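Local coordinates for putative peptidase (Bacteroides fragilis, PDB 5DYN), which is a clostripain-family (C11) cysteine protease, here its C-terminal part, that probably activates B. fragilis toxin by cleavage, at residues 158-166 with 174-182. Numbering follows the deposited sequence.
Sequences YDLDRFIYQ and YDSWREAFD. With NA (sodium ion), chain H.
The hydroxyl of Y174 reaches across to D161 and donates to OD1 on its syn side, with OH and OD1 2.7 Å apart; ring and carboxylate planes stand 61° to each other. The same hydroxyl receives weak bonds from R162 NH2 of the facing helix and R178 NH1 of its own. D161 divides its oxygens: OD1 serves Y174, its ion pair with R178 being long with no N-H pointing at it, while R162 grips OD2 side-on through NE, 3.0 Å away, and NH2, and K209 adds a salt bridge to OD2. Y174 extends toward helix 160-166, and the edge of Y165 meets its face in a T-shaped stack, planes at 89°. On the apolar side I164 lays CG1 over the six-membered ring of W177, 3.7 Å from the centroid, a CH-pi contact, while L160 CG lies 3.7 Å from W177 CZ2 at the ring's edge. F181 turns a face to D161 CB and packs on L160 CD2. W177 NE1 hydrogen-bonds to T126 OG1 of helix 119-127, which also packs against W177 and F181; A180 O binds a sodium ion shared with E118. Helices 160-166 and 174-182 run antiparallel (166°), interlocked knobs-into-holes by D161 and Y174. In the D161-R162-R178-D182 network, D161 probably balances mainly R162 and D182 R178; the Y174-D161 bond ties the helices, the weak arginine bonds supplementing it.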
ATOM      1  N   TYR B 158     -10.232  -3.204  -9.689  1.00 26.97           N
ATOM      2  CA  TYR B 158     -11.310  -2.276 -10.005  1.00 28.22           C
ATOM      3  C   TYR B 158     -11.747  -1.530  -8.753  1.00 28.54           C
ATOM      4  O   TYR B 158     -11.529  -1.998  -7.638  1.00 34.44           O
ATOM      5  CB  TYR B 158     -12.503  -3.010 -10.607  1.00 23.95           C
ATOM      6  CG  TYR B 158     -12.270  -3.549 -11.995  1.00 24.76           C
ATOM      7  CD1 TYR B 158     -11.669  -4.785 -12.188  1.00 29.10           C
ATOM      8  CD2 TYR B 158     -12.662  -2.826 -13.115  1.00 29.84           C
ATOM      9  CE1 TYR B 158     -11.460  -5.286 -13.461  1.00 30.92           C
ATOM     10  CE2 TYR B 158     -12.460  -3.318 -14.390  1.00 23.72           C
ATOM     11  CZ  TYR B 158     -11.858  -4.548 -14.557  1.00 30.22           C
ATOM     12  OH  TYR B 158     -11.652  -5.042 -15.823  1.00 34.05           O
ATOM     13  N   ASP B 159     -12.371  -0.374  -8.937  1.00 29.08           N
ATOM     14  CA  ASP B 159     -12.865   0.393  -7.802  1.00 30.39           C
ATOM     15  C   ASP B 159     -14.028  -0.333  -7.129  1.00 32.50           C
ATOM     16  O   ASP B 159     -15.028  -0.646  -7.770  1.00 30.35           O
ATOM     17  CB  ASP B 159     -13.290   1.790  -8.242  1.00 25.43           C
ATOM     18  CG  ASP B 159     -13.731   2.649  -7.080  1.00 33.97           C
ATOM     19  OD1 ASP B 159     -12.852   3.162  -6.354  1.00 31.20           O
ATOM     20  OD2 ASP B 159     -14.956   2.806  -6.889  1.00 36.46           O
ATOM     21  N   LEU B 160     -13.884  -0.600  -5.834  1.00 30.38           N
ATOM     22  CA  LEU B 160     -14.883  -1.355  -5.082  1.00 29.55           C
ATOM     23  C   LEU B 160     -16.238  -0.659  -5.051  1.00 33.90           C
ATOM     24  O   LEU B 160     -17.272  -1.283  -5.297  1.00 32.38           O
ATOM     25  CB  LEU B 160     -14.393  -1.604  -3.653  1.00 31.20           C
ATOM     26  CG  LEU B 160     -15.397  -2.250  -2.694  1.00 32.00           C
ATOM     27  CD1 LEU B 160     -15.739  -3.658  -3.143  1.00 27.60           C
ATOM     28  CD2 LEU B 160     -14.859  -2.251  -1.271  1.00 30.74           C
ATOM     29  N   ASP B 161     -16.227   0.634  -4.750  1.00 31.42           N
ATOM     30  CA  ASP B 161     -17.463   1.396  -4.636  1.00 34.21           C
ATOM     31  C   ASP B 161     -18.251   1.427  -5.943  1.00 35.23           C
ATOM     32  O   ASP B 161     -19.466   1.230  -5.944  1.00 37.72           O
ATOM     33  CB  ASP B 161     -17.168   2.823  -4.178  1.00 33.40           C
ATOM     34  CG  ASP B 161     -18.390   3.716  -4.244  1.00 41.32           C
ATOM     35  OD1 ASP B 161     -19.198   3.682  -3.290  1.00 40.30           O
ATOM     36  OD2 ASP B 161     -18.543   4.447  -5.247  1.00 36.64           O
ATOM     37  N   ARG B 162     -17.563   1.669  -7.052  1.00 34.98           N
ATOM     38  CA  ARG B 162     -18.227   1.732  -8.349  1.00 35.52           C
ATOM     39  C   ARG B 162     -18.741   0.363  -8.782  1.00 34.57           C
ATOM     40  O   ARG B 162     -19.742   0.264  -9.493  1.00 34.34           O
ATOM     41  CB  ARG B 162     -17.284   2.307  -9.407  1.00 35.78           C
ATOM     42  CG  ARG B 162     -16.951   3.778  -9.210  1.00 35.87           C
ATOM     43  CD  ARG B 162     -18.172   4.663  -9.422  1.00 37.42           C
ATOM     44  NE  ARG B 162     -18.984   4.793  -8.215  1.00 37.60           N
ATOM     45  CZ  ARG B 162     -20.161   5.410  -8.165  1.00 39.93           C
ATOM     46  NH1 ARG B 162     -20.674   5.961  -9.256  1.00 29.81           N
ATOM     47  NH2 ARG B 162     -20.824   5.475  -7.020  1.00 37.34           N
ATOM     48  N   PHE B 163     -18.059  -0.690  -8.344  1.00 29.43           N
ATOM     49  CA  PHE B 163     -18.494  -2.051  -8.639  1.00 32.36           C
ATOM     50  C   PHE B 163     -19.786  -2.400  -7.897  1.00 31.64           C
ATOM     51  O   PHE B 163     -20.706  -2.982  -8.479  1.00 31.90           O
ATOM     52  CB  PHE B 163     -17.392  -3.052  -8.285  1.00 29.81           C
ATOM     53  CG  PHE B 163     -17.840  -4.486  -8.329  1.00 31.51           C
ATOM     54  CD1 PHE B 163     -18.211  -5.075  -9.527  1.00 27.54           C
ATOM     55  CD2 PHE B 163     -17.884  -5.247  -7.171  1.00 31.74           C
ATOM     56  CE1 PHE B 163     -18.625  -6.396  -9.570  1.00 36.43           C
ATOM     57  CE2 PHE B 163     -18.297  -6.571  -7.208  1.00 38.44           C
ATOM     58  CZ  PHE B 163     -18.669  -7.144  -8.408  1.00 34.13           C
ATOM     59  N   ILE B 164     -19.854  -2.050  -6.615  1.00 30.22           N
ATOM     60  CA  ILE B 164     -21.063  -2.290  -5.832  1.00 37.13           C
ATOM     61  C   ILE B 164     -22.201  -1.444  -6.395  1.00 34.45           C
ATOM     62  O   ILE B 164     -23.348  -1.888  -6.462  1.00 37.43           O
ATOM     63  CB  ILE B 164     -20.861  -1.976  -4.329  1.00 37.81           C
ATOM     64  CG1 ILE B 164     -19.733  -2.829  -3.748  1.00 38.65           C
ATOM     65  CG2 ILE B 164     -22.135  -2.243  -3.545  1.00 33.35           C
ATOM     66  CD1 ILE B 164     -20.009  -4.318  -3.797  1.00 32.48           C
ATOM     67  N   TYR B 165     -21.867  -0.228  -6.817  1.00 31.56           N
ATOM     68  CA  TYR B 165     -22.838   0.666  -7.437  1.00 35.63           C
ATOM     69  C   TYR B 165     -23.403   0.066  -8.723  1.00 36.33           C
ATOM     70  O   TYR B 165     -24.598   0.173  -9.001  1.00 35.56           O
ATOM     71  CB  TYR B 165     -22.197   2.023  -7.731  1.00 37.82           C
ATOM     72  CG  TYR B 165     -23.163   3.049  -8.278  1.00 37.47           C
ATOM     73  CD1 TYR B 165     -23.868   3.886  -7.424  1.00 36.26           C
ATOM     74  CD2 TYR B 165     -23.366   3.185  -9.647  1.00 38.40           C
ATOM     75  CE1 TYR B 165     -24.749   4.826  -7.916  1.00 38.96           C
ATOM     76  CE2 TYR B 165     -24.247   4.123 -10.147  1.00 38.92           C
ATOM     77  CZ  TYR B 165     -24.935   4.939  -9.277  1.00 39.26           C
ATOM     78  OH  TYR B 165     -25.812   5.877  -9.765  1.00 42.45           O
ATOM     79  N   GLN B 166     -22.529  -0.559  -9.502  1.00 34.67           N
ATOM     80  CA  GLN B 166     -22.916  -1.162 -10.771  1.00 35.70           C
ATOM     81  C   GLN B 166     -23.920  -2.297 -10.572  1.00 35.97           C
ATOM     82  O   GLN B 166     -24.983  -2.316 -11.195  1.00 35.39           O
ATOM     83  CB  GLN B 166     -21.678  -1.679 -11.505  1.00 32.35           C
ATOM     84  CG  GLN B 166     -21.923  -2.117 -12.941  1.00 40.04           C
ATOM     85  CD  GLN B 166     -21.844  -0.966 -13.923  1.00 49.24           C
ATOM     86  OE1 GLN B 166     -22.403   0.106 -13.690  1.00 55.72           O
ATOM     87  NE2 GLN B 166     -21.135  -1.179 -15.026  1.00 44.30           N
ATOM     88  N   TYR B 174     -27.315  -0.008  -2.227  1.00 33.39           N
ATOM     89  CA  TYR B 174     -26.056   0.693  -2.404  1.00 36.38           C
ATOM     90  C   TYR B 174     -25.864   1.715  -1.293  1.00 39.92           C
ATOM     91  O   TYR B 174     -24.802   1.772  -0.676  1.00 39.41           O
ATOM     92  CB  TYR B 174     -25.983   1.381  -3.768  1.00 35.86           C
ATOM     93  CG  TYR B 174     -24.776   2.285  -3.888  1.00 36.31           C
ATOM     94  CD1 TYR B 174     -23.495   1.754  -4.012  1.00 33.18           C
ATOM     95  CD2 TYR B 174     -24.912   3.665  -3.850  1.00 32.19           C
ATOM     96  CE1 TYR B 174     -22.388   2.574  -4.106  1.00 31.04           C
ATOM     97  CE2 TYR B 174     -23.812   4.493  -3.945  1.00 37.39           C
ATOM     98  CZ  TYR B 174     -22.552   3.943  -4.073  1.00 42.85           C
ATOM     99  OH  TYR B 174     -21.454   4.772  -4.167  1.00 40.47           O
ATOM    100  N   ASP B 175     -26.901   2.514  -1.045  1.00 41.94           N
ATOM    101  CA  ASP B 175     -26.854   3.557  -0.024  1.00 36.40           C
ATOM    102  C   ASP B 175     -26.498   2.992   1.342  1.00 41.36           C
ATOM    103  O   ASP B 175     -25.713   3.585   2.080  1.00 45.71           O
ATOM    104  CB  ASP B 175     -28.192   4.291   0.050  1.00 35.82           C
ATOM    105  CG  ASP B 175     -28.564   4.949  -1.260  1.00 42.03           C
ATOM    106  OD1 ASP B 175     -27.648   5.241  -2.058  1.00 44.22           O
ATOM    107  OD2 ASP B 175     -29.769   5.182  -1.494  1.00 48.00           O
ATOM    108  N   SER B 176     -27.081   1.843   1.671  1.00 41.17           N
ATOM    109  CA  SER B 176     -26.785   1.163   2.924  1.00 39.50           C
ATOM    110  C   SER B 176     -25.320   0.763   2.964  1.00 42.51           C
ATOM    111  O   SER B 176     -24.619   1.033   3.939  1.00 46.16           O
ATOM    112  CB  SER B 176     -27.674  -0.066   3.102  1.00 38.47           C
ATOM    113  OG  SER B 176     -29.025   0.310   3.301  1.00 47.31           O
ATOM    114  N   TRP B 177     -24.865   0.125   1.890  1.00 38.92           N
ATOM    115  CA  TRP B 177     -23.473  -0.288   1.773  1.00 36.64           C
ATOM    116  C   TRP B 177     -22.548   0.923   1.775  1.00 37.64           C
ATOM    117  O   TRP B 177     -21.490   0.908   2.405  1.00 33.32           O
ATOM    118  CB  TRP B 177     -23.260  -1.112   0.501  1.00 35.21           C
ATOM    119  CG  TRP B 177     -21.846  -1.560   0.317  1.00 32.87           C
ATOM    120  CD1 TRP B 177     -21.297  -2.731   0.746  1.00 37.76           C
ATOM    121  CD2 TRP B 177     -20.794  -0.840  -0.341  1.00 35.52           C
ATOM    122  NE1 TRP B 177     -19.969  -2.787   0.397  1.00 41.10           N
ATOM    123  CE2 TRP B 177     -19.636  -1.638  -0.272  1.00 39.37           C
ATOM    124  CE3 TRP B 177     -20.721   0.402  -0.981  1.00 31.03           C
ATOM    125  CZ2 TRP B 177     -18.417  -1.237  -0.819  1.00 34.08           C
ATOM    126  CZ3 TRP B 177     -19.510   0.800  -1.524  1.00 34.19           C
ATOM    127  CH2 TRP B 177     -18.375  -0.018  -1.439  1.00 36.37           C
ATOM    128  N   ARG B 178     -22.964   1.968   1.068  1.00 40.32           N
ATOM    129  CA  ARG B 178     -22.189   3.197   0.953  1.00 35.95           C
ATOM    130  C   ARG B 178     -21.947   3.848   2.315  1.00 41.03           C
ATOM    131  O   ARG B 178     -20.907   4.472   2.537  1.00 39.17           O
ATOM    132  CB  ARG B 178     -22.902   4.176   0.018  1.00 38.86           C
ATOM    133  CG  ARG B 178     -22.241   5.530  -0.098  1.00 41.94           C
ATOM    134  CD  ARG B 178     -20.818   5.415  -0.603  1.00 37.35           C
ATOM    135  NE  ARG B 178     -20.220   6.734  -0.780  1.00 47.05           N
ATOM    136  CZ  ARG B 178     -20.325   7.455  -1.891  1.00 45.70           C
ATOM    137  NH1 ARG B 178     -21.002   6.982  -2.930  1.00 33.29           N
ATOM    138  NH2 ARG B 178     -19.752   8.647  -1.964  1.00 49.49           N
ATOM    139  N   GLU B 179     -22.907   3.693   3.223  1.00 42.79           N
ATOM    140  CA  GLU B 179     -22.770   4.211   4.581  1.00 48.80           C
ATOM    141  C   GLU B 179     -21.588   3.561   5.292  1.00 46.39           C
ATOM    142  O   GLU B 179     -20.824   4.229   5.989  1.00 44.28           O
ATOM    143  CB  GLU B 179     -24.054   3.983   5.386  1.00 47.48           C
ATOM    144  CG  GLU B 179     -25.225   4.853   4.954  1.00 58.26           C
ATOM    145  CD  GLU B 179     -26.428   4.718   5.870  1.00 70.70           C
ATOM    146  OE1 GLU B 179     -26.804   3.574   6.205  1.00 65.15           O
ATOM    147  OE2 GLU B 179     -26.998   5.762   6.256  1.00 75.67           O
ATOM    148  N   ALA B 180     -21.445   2.254   5.105  1.00 42.10           N
ATOM    149  CA  ALA B 180     -20.364   1.511   5.736  1.00 42.68           C
ATOM    150  C   ALA B 180     -19.025   1.819   5.080  1.00 43.25           C
ATOM    151  O   ALA B 180     -17.991   1.840   5.748  1.00 44.73           O
ATOM    152  CB  ALA B 180     -20.647   0.023   5.683  1.00 33.83           C
ATOM    153  N   PHE B 181     -19.046   2.058   3.772  1.00 36.15           N
ATOM    154  CA  PHE B 181     -17.820   2.329   3.029  1.00 39.99           C
ATOM    155  C   PHE B 181     -17.290   3.730   3.311  1.00 38.27           C
ATOM    156  O   PHE B 181     -16.080   3.950   3.329  1.00 37.21           O
ATOM    157  CB  PHE B 181     -18.043   2.152   1.524  1.00 40.70           C
ATOM    158  CG  PHE B 181     -16.814   2.412   0.698  1.00 38.11           C
ATOM    159  CD1 PHE B 181     -15.840   1.435   0.554  1.00 38.32           C
ATOM    160  CD2 PHE B 181     -16.630   3.632   0.068  1.00 37.46           C
ATOM    161  CE1 PHE B 181     -14.705   1.671  -0.205  1.00 38.61           C
ATOM    162  CE2 PHE B 181     -15.495   3.876  -0.690  1.00 38.15           C
ATOM    163  CZ  PHE B 181     -14.533   2.893  -0.828  1.00 37.32           C
ATOM    164  N   ASP B 182     -18.202   4.674   3.527  1.00 40.60           N
ATOM    165  CA  ASP B 182     -17.825   6.054   3.816  1.00 40.39           C
ATOM    166  C   ASP B 182     -16.914   6.154   5.037  1.00 44.59           C
ATOM    167  O   ASP B 182     -16.127   7.092   5.158  1.00 46.01           O
ATOM    168  CB  ASP B 182     -19.072   6.915   4.028  1.00 42.07           C
ATOM    169  CG  ASP B 182     -19.728   7.322   2.722  1.00 45.96           C
ATOM    170  OD1 ASP B 182     -19.053   7.271   1.674  1.00 38.63           O
ATOM    171  OD2 ASP B 182     -20.918   7.703   2.748  1.00 46.29           O
TER
HETATM  172 NA    NA H 403     -17.643   0.660   8.032  1.00 53.64          NA